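Local coordinates for protein iota-carrageenase (Alteromonas sp., PDB 1H80) that hydrolyses the 1,4-beta linkages of iota-carrageenan, a sulfated galactan of red algal cell walls, with inversion of anomeric configuration, at residues L58-N62 against G63-F67; L99-V102 against G103-I107; A364-K367 against Q368-D372. All blocks are in the same frame, centred on the assembly; numbering follows the deposited sequence.

The three contacts follow one another along the chain, and none nests in or crosses another. Contact 1 closes the corner between strands 56-60 and 64-71, early in the beta-helix. Contact 2 closes the turn that ends strand 97-102. The two touch, because strands 64-71 and 97-102 are parallel neighbours: Phe67 CD2 packs 4.0 Å from Phe100 CE1. Contact 3 comes much later, on the opposite side of the chain's centre, with nearest atoms about 25 Å from contact 1 and about 21 Å from contact 2. It closes a turn after strand 364-366, in the long excursion between the parallel neighbours 351-359 and 421-429.

Contact 1 of 3, residues L58-N62 against G63-F67; sequences LLIPN and GTYHF
The Tyr65 ring meets the carbonyl of Pro61 at its edge, with Pro61 O close to the ring plane. Ile60 CG2 reaches the same ring obliquely, 3.5 Å from Tyr65 CE2. With chi1 at -65°, CG2 is anti to the backbone N, and this branch meets Tyr65. Ile60 CD1 approaches the Phe67 ring, also obliquely, 4.3 Å from Phe67 CE2. The Tyr65 hydroxyl donates a short hydrogen bond, with OH 2.6 Å from Pro61 O. It arrives above the carbonyl plane, 43° out of it. A water donates to Tyr65 OH and to Asn62 O, so the hydroxyl donates one bond and accepts another. Pro61 CG also lies against the hydroxyl, 3.3 Å from Tyr65 OH, and the two side chains cross at about a right angle.

This is a corner of a parallel beta-helix. Strand 56-60 pairs with 20-23 and 76-80, whereas 64-71 pairs with 85-88 and 97-102. Gly63 makes the corner at phi 154°, where a side chain would jam against Asn62 O. The Asn62 side chain sets off away from 63-67, and its OD1 accepts from Asp83 N. Ile60 and Phe67 also pack on Leu24 of helix 24-28. Tyr65 touches Asp38, a calcium ligand.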
ATOM      1  N   LEU A  58      14.093  -3.750 -22.473  1.00 11.84           N
ATOM      2  CA  LEU A  58      14.765  -2.466 -22.457  1.00 11.59           C
ATOM      3  C   LEU A  58      15.654  -2.461 -21.230  1.00 11.27           C
ATOM      4  O   LEU A  58      15.190  -2.711 -20.116  1.00 11.44           O
ATOM      5  CB  LEU A  58      13.763  -1.316 -22.348  1.00 11.61           C
ATOM      6  CG  LEU A  58      14.439   0.049 -22.203  1.00 12.39           C
ATOM      7  CD1 LEU A  58      15.206   0.379 -23.481  1.00 13.05           C
ATOM      8  CD2 LEU A  58      13.393   1.116 -21.920  1.00 14.32           C
ATOM      9  N   LEU A  59      16.937  -2.197 -21.428  1.00 11.87           N
ATOM     10  CA  LEU A  59      17.852  -2.141 -20.307  1.00 11.34           C
ATOM     11  C   LEU A  59      18.073  -0.687 -19.936  1.00 11.41           C
ATOM     12  O   LEU A  59      18.355   0.133 -20.805  1.00 11.86           O
ATOM     13  CB  LEU A  59      19.207  -2.760 -20.665  1.00 12.89           C
ATOM     14  CG  LEU A  59      20.241  -2.737 -19.531  1.00 14.48           C
ATOM     15  CD1 LEU A  59      19.786  -3.652 -18.395  1.00 14.66           C
ATOM     16  CD2 LEU A  59      21.588  -3.191 -20.053  1.00 17.41           C
ATOM     17  N   ILE A  60      17.899  -0.369 -18.659  1.00 11.82           N
ATOM     18  CA  ILE A  60      18.163   0.975 -18.165  1.00 11.91           C
ATOM     19  C   ILE A  60      19.497   0.772 -17.459  1.00 12.66           C
ATOM     20  O   ILE A  60      19.558   0.194 -16.374  1.00 12.99           O
ATOM     21  CB  ILE A  60      17.098   1.451 -17.166  1.00 13.32           C
ATOM     22  CG1 ILE A  60      15.754   1.587 -17.882  1.00 13.47           C
ATOM     23  CG2 ILE A  60      17.511   2.788 -16.562  1.00 14.01           C
ATOM     24  CD1 ILE A  60      14.644   2.148 -17.009  1.00 14.88           C
ATOM     25  N   PRO A  61      20.592   1.227 -18.083  1.00 12.90           N
ATOM     26  CA  PRO A  61      21.942   1.091 -17.539  1.00 13.46           C
ATOM     27  C   PRO A  61      22.256   2.007 -16.375  1.00 13.49           C
ATOM     28  O   PRO A  61      21.585   3.015 -16.165  1.00 14.48           O
ATOM     29  CB  PRO A  61      22.820   1.371 -18.751  1.00 13.89           C
ATOM     30  CG  PRO A  61      22.058   2.448 -19.439  1.00 13.25           C
ATOM     31  CD  PRO A  61      20.614   1.973 -19.355  1.00 13.39           C
ATOM     32  N   ASN A  62      23.290   1.650 -15.627  1.00 14.03           N
ATOM     33  CA  ASN A  62      23.689   2.435 -14.472  1.00 14.67           C
ATOM     34  C   ASN A  62      23.782   3.922 -14.769  1.00 15.07           C
ATOM     35  O   ASN A  62      24.334   4.341 -15.786  1.00 15.97           O
ATOM     36  CB  ASN A  62      25.012   1.919 -13.916  1.00 15.54           C
ATOM     37  CG  ASN A  62      24.854   0.588 -13.224  1.00 16.73           C
ATOM     38  OD1 ASN A  62      23.830   0.338 -12.589  1.00 16.30           O
ATOM     39  ND2 ASN A  62      25.861  -0.270 -13.328  1.00 18.56           N
ATOM     40  N   GLY A  63      23.219   4.705 -13.860  1.00 15.20           N
ATOM     41  CA  GLY A  63      23.209   6.146 -13.996  1.00 15.92           C
ATOM     42  C   GLY A  63      22.023   6.692 -13.236  1.00 15.50           C
ATOM     43  O   GLY A  63      21.280   5.935 -12.603  1.00 14.70           O
ATOM     44  N   THR A  64      21.845   8.005 -13.288  1.00 14.91           N
ATOM     45  CA  THR A  64      20.737   8.651 -12.607  1.00 15.72           C
ATOM     46  C   THR A  64      19.803   9.209 -13.662  1.00 15.43           C
ATOM     47  O   THR A  64      20.213   9.980 -14.531  1.00 15.49           O
ATOM     48  CB  THR A  64      21.233   9.783 -11.693  1.00 16.66           C
ATOM     49  OG1 THR A  64      22.055   9.226 -10.659  1.00 18.29           O
ATOM     50  CG2 THR A  64      20.055  10.512 -11.062  1.00 17.81           C
ATOM     51  N   TYR A  65      18.540   8.816 -13.582  1.00 14.55           N
ATOM     52  CA  TYR A  65      17.549   9.247 -14.551  1.00 14.54           C
ATOM     53  C   TYR A  65      16.385   9.962 -13.915  1.00 14.38           C
ATOM     54  O   TYR A  65      16.008   9.681 -12.778  1.00 14.77           O
ATOM     55  CB  TYR A  65      17.013   8.036 -15.307  1.00 14.69           C
ATOM     56  CG  TYR A  65      18.102   7.231 -15.948  1.00 14.33           C
ATOM     57  CD1 TYR A  65      18.588   7.571 -17.208  1.00 15.10           C
ATOM     58  CD2 TYR A  65      18.685   6.160 -15.276  1.00 15.34           C
ATOM     59  CE1 TYR A  65      19.632   6.863 -17.783  1.00 15.61           C
ATOM     60  CE2 TYR A  65      19.729   5.446 -15.842  1.00 15.70           C
ATOM     61  CZ  TYR A  65      20.198   5.805 -17.094  1.00 15.94           C
ATOM     62  OH  TYR A  65      21.240   5.115 -17.657  1.00 16.92           O
ATOM     63  N   HIS A  66      15.815  10.887 -14.674  1.00 14.54           N
ATOM     64  CA  HIS A  66      14.658  11.636 -14.227  1.00 14.10           C
ATOM     65  C   HIS A  66      13.492  11.277 -15.137  1.00 14.07           C
ATOM     66  O   HIS A  66      13.539  11.508 -16.348  1.00 14.16           O
ATOM     67  CB  HIS A  66      14.943  13.138 -14.279  1.00 15.44           C
ATOM     68  CG  HIS A  66      15.909  13.598 -13.234  1.00 17.59           C
ATOM     69  ND1 HIS A  66      17.265  13.365 -13.315  1.00 18.80           N
ATOM     70  CD2 HIS A  66      15.707  14.233 -12.055  1.00 19.01           C
ATOM     71  CE1 HIS A  66      17.857  13.837 -12.232  1.00 18.40           C
ATOM     72  NE2 HIS A  66      16.934  14.369 -11.452  1.00 19.32           N
ATOM     73  N   PHE A  67      12.459  10.679 -14.548  1.00 13.37           N
ATOM     74  CA  PHE A  67      11.275  10.277 -15.296  1.00 13.78           C
ATOM     75  C   PHE A  67      10.020  10.787 -14.610  1.00 14.18           C
ATOM     76  O   PHE A  67      10.016  11.031 -13.405  1.00 15.35           O
ATOM     77  CB  PHE A  67      11.127   8.749 -15.348  1.00 13.65           C
ATOM     78  CG  PHE A  67      12.300   8.021 -15.929  1.00 13.80           C
ATOM     79  CD1 PHE A  67      12.812   8.361 -17.176  1.00 14.11           C
ATOM     80  CD2 PHE A  67      12.855   6.939 -15.248  1.00 13.77           C
ATOM     81  CE1 PHE A  67      13.856   7.630 -17.737  1.00 14.50           C
ATOM     82  CE2 PHE A  67      13.898   6.202 -15.802  1.00 13.96           C
ATOM     83  CZ  PHE A  67      14.398   6.547 -17.047  1.00 14.44           C
TER
HETATM   84  O   HOH W   1      23.440   6.364 -18.005  1.00 48.88           O

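Contact 2 of 3, residues L99-V102 against G103-I107; sequences LFEV and GVNNI
The chain turns sharply after Val102: Gly103 takes a positive phi of 85°, and Glu101 CA and Val104 CA end 5.9 Å apart with no hydrogen bond across the turn. A side chain on Gly103 would clash with Val102 O. The turn brings Val104 back against the base of Glu101. Val104 CG2 lies 3.8 Å from Glu101 CB, an aliphatic touch. With chi1 at 175°, CG1 of Val104 is trans to the backbone N, and CG2 is the branch left beside it, facing Glu101.

Further out, the carboxylate of Glu101 passes the amide of Asn105. Glu101 OE1 and Asn105 ND2 are 3.6 Å apart, too far for a bond, and the two planes are turned 63° from each other. Gln71 joins them instead: its NE2 donates to Glu101 OE1, and its OE1 accepts from Asn105 ND2. Glu101 OE2 forms a salt bridge with Arg98. The buried carboxylate therefore has a partner on each oxygen. Val102 points away from 103-107 and packs on Met72, Leu137 and Val140. The strand itself runs between its parallel neighbours 64-71 and 132-141 in the beta-helix.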
ATOM      1  N   LEU A  99       5.658   8.160 -11.520  1.00 16.53           N
ATOM      2  CA  LEU A  99       6.815   7.980 -12.376  1.00 16.07           C
ATOM      3  C   LEU A  99       6.349   7.140 -13.557  1.00 15.23           C
ATOM      4  O   LEU A  99       6.611   7.469 -14.715  1.00 13.58           O
ATOM      5  CB  LEU A  99       7.934   7.239 -11.642  1.00 17.45           C
ATOM      6  CG  LEU A  99       8.725   7.966 -10.556  1.00 19.75           C
ATOM      7  CD1 LEU A  99       9.716   6.992  -9.942  1.00 20.52           C
ATOM      8  CD2 LEU A  99       9.454   9.157 -11.142  1.00 22.35           C
ATOM      9  N   PHE A 100       5.620   6.070 -13.248  1.00 14.41           N
ATOM     10  CA  PHE A 100       5.147   5.141 -14.264  1.00 14.14           C
ATOM     11  C   PHE A 100       3.664   4.822 -14.164  1.00 13.99           C
ATOM     12  O   PHE A 100       3.146   4.571 -13.078  1.00 14.89           O
ATOM     13  CB  PHE A 100       5.917   3.825 -14.143  1.00 13.25           C
ATOM     14  CG  PHE A 100       7.393   4.003 -13.941  1.00 13.26           C
ATOM     15  CD1 PHE A 100       8.176   4.586 -14.927  1.00 14.07           C
ATOM     16  CD2 PHE A 100       7.997   3.593 -12.756  1.00 13.84           C
ATOM     17  CE1 PHE A 100       9.545   4.763 -14.738  1.00 14.77           C
ATOM     18  CE2 PHE A 100       9.365   3.764 -12.556  1.00 14.76           C
ATOM     19  CZ  PHE A 100      10.140   4.351 -13.550  1.00 15.05           C
ATOM     20  N   GLU A 101       2.988   4.821 -15.306  1.00 14.05           N
ATOM     21  CA  GLU A 101       1.575   4.479 -15.340  1.00 14.69           C
ATOM     22  C   GLU A 101       1.462   3.247 -16.225  1.00 14.12           C
ATOM     23  O   GLU A 101       2.056   3.192 -17.301  1.00 13.62           O
ATOM     24  CB  GLU A 101       0.754   5.641 -15.896  1.00 17.23           C
ATOM     25  CG  GLU A 101       0.864   6.891 -15.031  1.00 20.27           C
ATOM     26  CD  GLU A 101      -0.143   7.962 -15.396  1.00 22.70           C
ATOM     27  OE1 GLU A 101      -0.207   8.346 -16.582  0.50 22.56           O
ATOM     28  OE2 GLU A 101      -0.867   8.423 -14.489  0.50 23.61           O
ATOM     29  N   VAL A 102       0.719   2.251 -15.758  1.00 12.45           N
ATOM     30  CA  VAL A 102       0.571   1.011 -16.505  1.00 13.45           C
ATOM     31  C   VAL A 102      -0.892   0.644 -16.681  1.00 13.14           C
ATOM     32  O   VAL A 102      -1.523   0.113 -15.768  1.00 12.70           O
ATOM     33  CB  VAL A 102       1.285  -0.150 -15.780  1.00 13.44           C
ATOM     34  CG1 VAL A 102       1.417  -1.349 -16.710  1.00 14.52           C
ATOM     35  CG2 VAL A 102       2.647   0.310 -15.283  1.00 14.14           C
ATOM     36  N   GLY A 103      -1.431   0.941 -17.859  1.00 13.13           N
ATOM     37  CA  GLY A 103      -2.815   0.616 -18.136  1.00 13.67           C
ATOM     38  C   GLY A 103      -3.790   1.670 -17.661  1.00 14.59           C
ATOM     39  O   GLY A 103      -4.989   1.419 -17.593  1.00 14.83           O
ATOM     40  N   VAL A 104      -3.281   2.852 -17.334  1.00 15.52           N
ATOM     41  CA  VAL A 104      -4.150   3.922 -16.865  1.00 18.37           C
ATOM     42  C   VAL A 104      -4.896   4.548 -18.034  1.00 20.06           C
ATOM     43  O   VAL A 104      -6.113   4.735 -17.972  1.00 21.40           O
ATOM     44  CB  VAL A 104      -3.348   5.013 -16.133  1.00 18.24           C
ATOM     45  CG1 VAL A 104      -4.266   6.174 -15.764  1.00 19.91           C
ATOM     46  CG2 VAL A 104      -2.707   4.429 -14.883  1.00 18.96           C
ATOM     47  N   ASN A 105      -4.161   4.855 -19.101  1.00 21.12           N
ATOM     48  CA  ASN A 105      -4.743   5.477 -20.288  1.00 22.76           C
ATOM     49  C   ASN A 105      -4.751   4.571 -21.509  1.00 23.06           C
ATOM     50  O   ASN A 105      -5.026   5.020 -22.622  1.00 23.91           O
ATOM     51  CB  ASN A 105      -3.989   6.762 -20.619  1.00 24.53           C
ATOM     52  CG  ASN A 105      -4.016   7.752 -19.479  1.00 26.42           C
ATOM     53  OD1 ASN A 105      -5.083   8.205 -19.062  1.00 28.56           O
ATOM     54  ND2 ASN A 105      -2.842   8.092 -18.961  1.00 27.32           N
ATOM     55  N   ASN A 106      -4.439   3.298 -21.305  1.00 22.20           N
ATOM     56  CA  ASN A 106      -4.433   2.344 -22.402  1.00 21.62           C
ATOM     57  C   ASN A 106      -4.557   0.932 -21.850  1.00 20.45           C
ATOM     58  O   ASN A 106      -4.784   0.740 -20.657  1.00 20.95           O
ATOM     59  CB  ASN A 106      -3.149   2.484 -23.221  1.00 23.16           C
ATOM     60  CG  ASN A 106      -1.909   2.163 -22.416  1.00 24.24           C
ATOM     61  OD1 ASN A 106      -1.978   2.001 -21.198  1.00 26.25           O
ATOM     62  ND2 ASN A 106      -0.767   2.078 -23.089  1.00 26.66           N
ATOM     63  N   ILE A 107      -4.419  -0.052 -22.728  1.00 18.76           N
ATOM     64  CA  ILE A 107      -4.524  -1.446 -22.332  1.00 17.31           C
ATOM     65  C   ILE A 107      -3.139  -2.057 -22.423  1.00 16.01           C
ATOM     66  O   ILE A 107      -2.504  -2.004 -23.474  1.00 16.43           O
ATOM     67  CB  ILE A 107      -5.488  -2.199 -23.266  1.00 19.03           C
ATOM     68  CG1 ILE A 107      -6.852  -1.502 -23.251  1.00 20.86           C
ATOM     69  CG2 ILE A 107      -5.607  -3.650 -22.836  1.00 19.58           C
ATOM     70  CD1 ILE A 107      -7.846  -2.058 -24.252  1.00 21.99           C
TER

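Contact 3 of 3, residues A364-K367 against Q368-D372; sequences ADLK and QDQLD
Gln370 and Lys367 are linked by two hydrogen bonds. Gln370 OE1 accepts from the backbone of Lys367, N to OE1 2.9 Å, in an almost straight bond of 173°. Lys367 N stands above the amide plane of Gln370, 41° out of it. The backbone returns the grip: Gln370 N lies 3.0 Å from Lys367 O and donates to it. The Gln370 chain leaves with CG opposite the carbonyl carbon (chi1 -61°) and then extends, which carries the amide back over the start of the turn. Its CD ends 3.8 Å from Lys367 CB, so the aliphatic part of the lysine is also touched.

A water adds a second bond to the amide oxygen. It donates to Gln370 OE1 at 2.8 Å and to Asp365 O, and so ties the glutamine to the strand before the turn. Asp369 OD1 comes within 3.5 Å of Lys367 CB. The lysine amine goes elsewhere, to Gln397 O, and does not pair with Asp369. Leu366 CD1 meets Leu371 CD2 at 4.2 Å, an apolar contact alongside the polar one; Leu366 also packs on Phe374.

Further out, Gln368 NE2 is hydrogen-bonded to the hydroxyls of Tyr399 and Tyr452. Leu366 bonds through its backbone to Tyr399 in strand 399-401, the antiparallel partner of 364-366.

The Gln370 N to Lys367 O bond closes a type I beta turn, with Gln368 and Asp369 at its middle positions. Leu371 N bonds to Gln368 O in turn, so a second beta turn overlaps the first. Together they lead the chain off a short antiparallel pair of strands, 364-366 with 399-401, outside the parallel strands of the beta-helix.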
ATOM      1  N   ALA A 364       6.537   3.133  16.805  1.00 15.10           N
ATOM      2  CA  ALA A 364       5.448   2.745  15.923  1.00 14.76           C
ATOM      3  C   ALA A 364       4.573   3.947  15.577  1.00 15.59           C
ATOM      4  O   ALA A 364       4.531   4.927  16.321  1.00 15.71           O
ATOM      5  CB  ALA A 364       4.602   1.677  16.594  1.00 16.20           C
ATOM      6  N   ASP A 365       3.901   3.881  14.430  1.00 14.51           N
ATOM      7  CA  ASP A 365       2.975   4.937  14.029  1.00 14.89           C
ATOM      8  C   ASP A 365       1.693   4.553  14.755  1.00 15.10           C
ATOM      9  O   ASP A 365       1.255   3.404  14.682  1.00 14.97           O
ATOM     10  CB  ASP A 365       2.708   4.933  12.515  1.00 15.48           C
ATOM     11  CG  ASP A 365       3.827   5.566  11.709  0.40 15.52           C
ATOM     12  OD1 ASP A 365       4.515   6.470  12.229  0.40 16.38           O
ATOM     13  OD2 ASP A 365       4.002   5.176  10.532  0.40 15.73           O
ATOM     14  N   LEU A 366       1.093   5.506  15.457  1.00 15.02           N
ATOM     15  CA  LEU A 366      -0.124   5.232  16.204  1.00 15.69           C
ATOM     16  C   LEU A 366      -1.212   6.239  15.887  1.00 15.43           C
ATOM     17  O   LEU A 366      -0.937   7.412  15.660  1.00 15.71           O
ATOM     18  CB  LEU A 366       0.166   5.273  17.708  1.00 16.04           C
ATOM     19  CG  LEU A 366       1.229   4.301  18.222  1.00 16.68           C
ATOM     20  CD1 LEU A 366       1.580   4.622  19.672  1.00 17.59           C
ATOM     21  CD2 LEU A 366       0.710   2.876  18.094  1.00 16.77           C
ATOM     22  N   LYS A 367      -2.454   5.770  15.872  1.00 15.67           N
ATOM     23  CA  LYS A 367      -3.589   6.641  15.619  1.00 16.59           C
ATOM     24  C   LYS A 367      -4.122   7.082  16.974  1.00 16.56           C
ATOM     25  O   LYS A 367      -4.002   6.361  17.966  1.00 16.81           O
ATOM     26  CB  LYS A 367      -4.676   5.895  14.846  1.00 17.55           C
ATOM     27  CG  LYS A 367      -4.234   5.422  13.469  1.00 18.39           C
ATOM     28  CD  LYS A 367      -3.808   6.584  12.573  1.00 21.01           C
ATOM     29  CE  LYS A 367      -4.979   7.498  12.245  1.00 22.52           C
ATOM     30  NZ  LYS A 367      -4.600   8.593  11.304  1.00 24.22           N
ATOM     31  N   GLN A 368      -4.707   8.270  17.024  1.00 17.03           N
ATOM     32  CA  GLN A 368      -5.231   8.770  18.287  1.00 17.02           C
ATOM     33  C   GLN A 368      -6.240   7.821  18.931  1.00 17.87           C
ATOM     34  O   GLN A 368      -6.231   7.650  20.152  1.00 16.61           O
ATOM     35  CB  GLN A 368      -5.882  10.138  18.090  1.00 17.93           C
ATOM     36  CG  GLN A 368      -6.200  10.844  19.398  1.00 18.87           C
ATOM     37  CD  GLN A 368      -6.861  12.184  19.175  1.00 19.32           C
ATOM     38  OE1 GLN A 368      -8.070  12.263  18.967  1.00 20.51           O
ATOM     39  NE2 GLN A 368      -6.066  13.248  19.196  1.00 19.84           N
ATOM     40  N   ASP A 369      -7.102   7.203  18.123  1.00 17.78           N
ATOM     41  CA  ASP A 369      -8.113   6.299  18.664  1.00 19.43           C
ATOM     42  C   ASP A 369      -7.558   4.951  19.109  1.00 18.79           C
ATOM     43  O   ASP A 369      -8.315   4.031  19.409  1.00 20.16           O
ATOM     44  CB  ASP A 369      -9.265   6.097  17.662  1.00 20.95           C
ATOM     45  CG  ASP A 369      -8.858   5.305  16.428  1.00 23.47           C
ATOM     46  OD1 ASP A 369      -7.675   4.931  16.299  1.00 24.23           O
ATOM     47  OD2 ASP A 369      -9.742   5.054  15.577  1.00 25.71           O
ATOM     48  N   GLN A 370      -6.233   4.841  19.158  1.00 17.64           N
ATOM     49  CA  GLN A 370      -5.582   3.614  19.600  1.00 16.79           C
ATOM     50  C   GLN A 370      -4.825   3.865  20.900  1.00 16.11           C
ATOM     51  O   GLN A 370      -4.483   2.928  21.616  1.00 15.53           O
ATOM     52  CB  GLN A 370      -4.585   3.115  18.549  1.00 16.61           C
ATOM     53  CG  GLN A 370      -5.197   2.788  17.199  1.00 16.99           C
ATOM     54  CD  GLN A 370      -4.149   2.401  16.176  1.00 17.45           C
ATOM     55  OE1 GLN A 370      -3.050   2.957  16.159  1.00 16.74           O
ATOM     56  NE2 GLN A 370      -4.490   1.458  15.301  1.00 18.32           N
ATOM     57  N   LEU A 371      -4.569   5.134  21.198  1.00 16.62           N
ATOM     58  CA  LEU A 371      -3.814   5.506  22.395  1.00 16.52           C
ATOM     59  C   LEU A 371      -4.382   5.004  23.713  1.00 16.53           C
ATOM     60  O   LEU A 371      -3.629   4.751  24.654  1.00 16.80           O
ATOM     61  CB  LEU A 371      -3.657   7.024  22.474  1.00 15.91           C
ATOM     62  CG  LEU A 371      -2.873   7.699  21.349  1.00 16.18           C
ATOM     63  CD1 LEU A 371      -2.798   9.194  21.625  1.00 16.56           C
ATOM     64  CD2 LEU A 371      -1.474   7.100  21.252  1.00 15.97           C
ATOM     65  N   ASP A 372      -5.698   4.857  23.786  1.00 16.97           N
ATOM     66  CA  ASP A 372      -6.323   4.397  25.016  1.00 17.47           C
ATOM     67  C   ASP A 372      -5.987   2.944  25.329  1.00 16.87           C
ATOM     68  O   ASP A 372      -6.190   2.481  26.448  1.00 17.32           O
ATOM     69  CB  ASP A 372      -7.839   4.588  24.941  1.00 18.03           C
ATOM     70  CG  ASP A 372      -8.246   6.056  24.942  1.00 20.08           C
ATOM     71  OD1 ASP A 372      -7.353   6.932  25.003  1.00 19.07           O
ATOM     72  OD2 ASP A 372      -9.463   6.334  24.884  1.00 21.21           O
TER
HETATM   73  O   HOH W   2      -0.926   1.795  14.773  1.00 16.57           O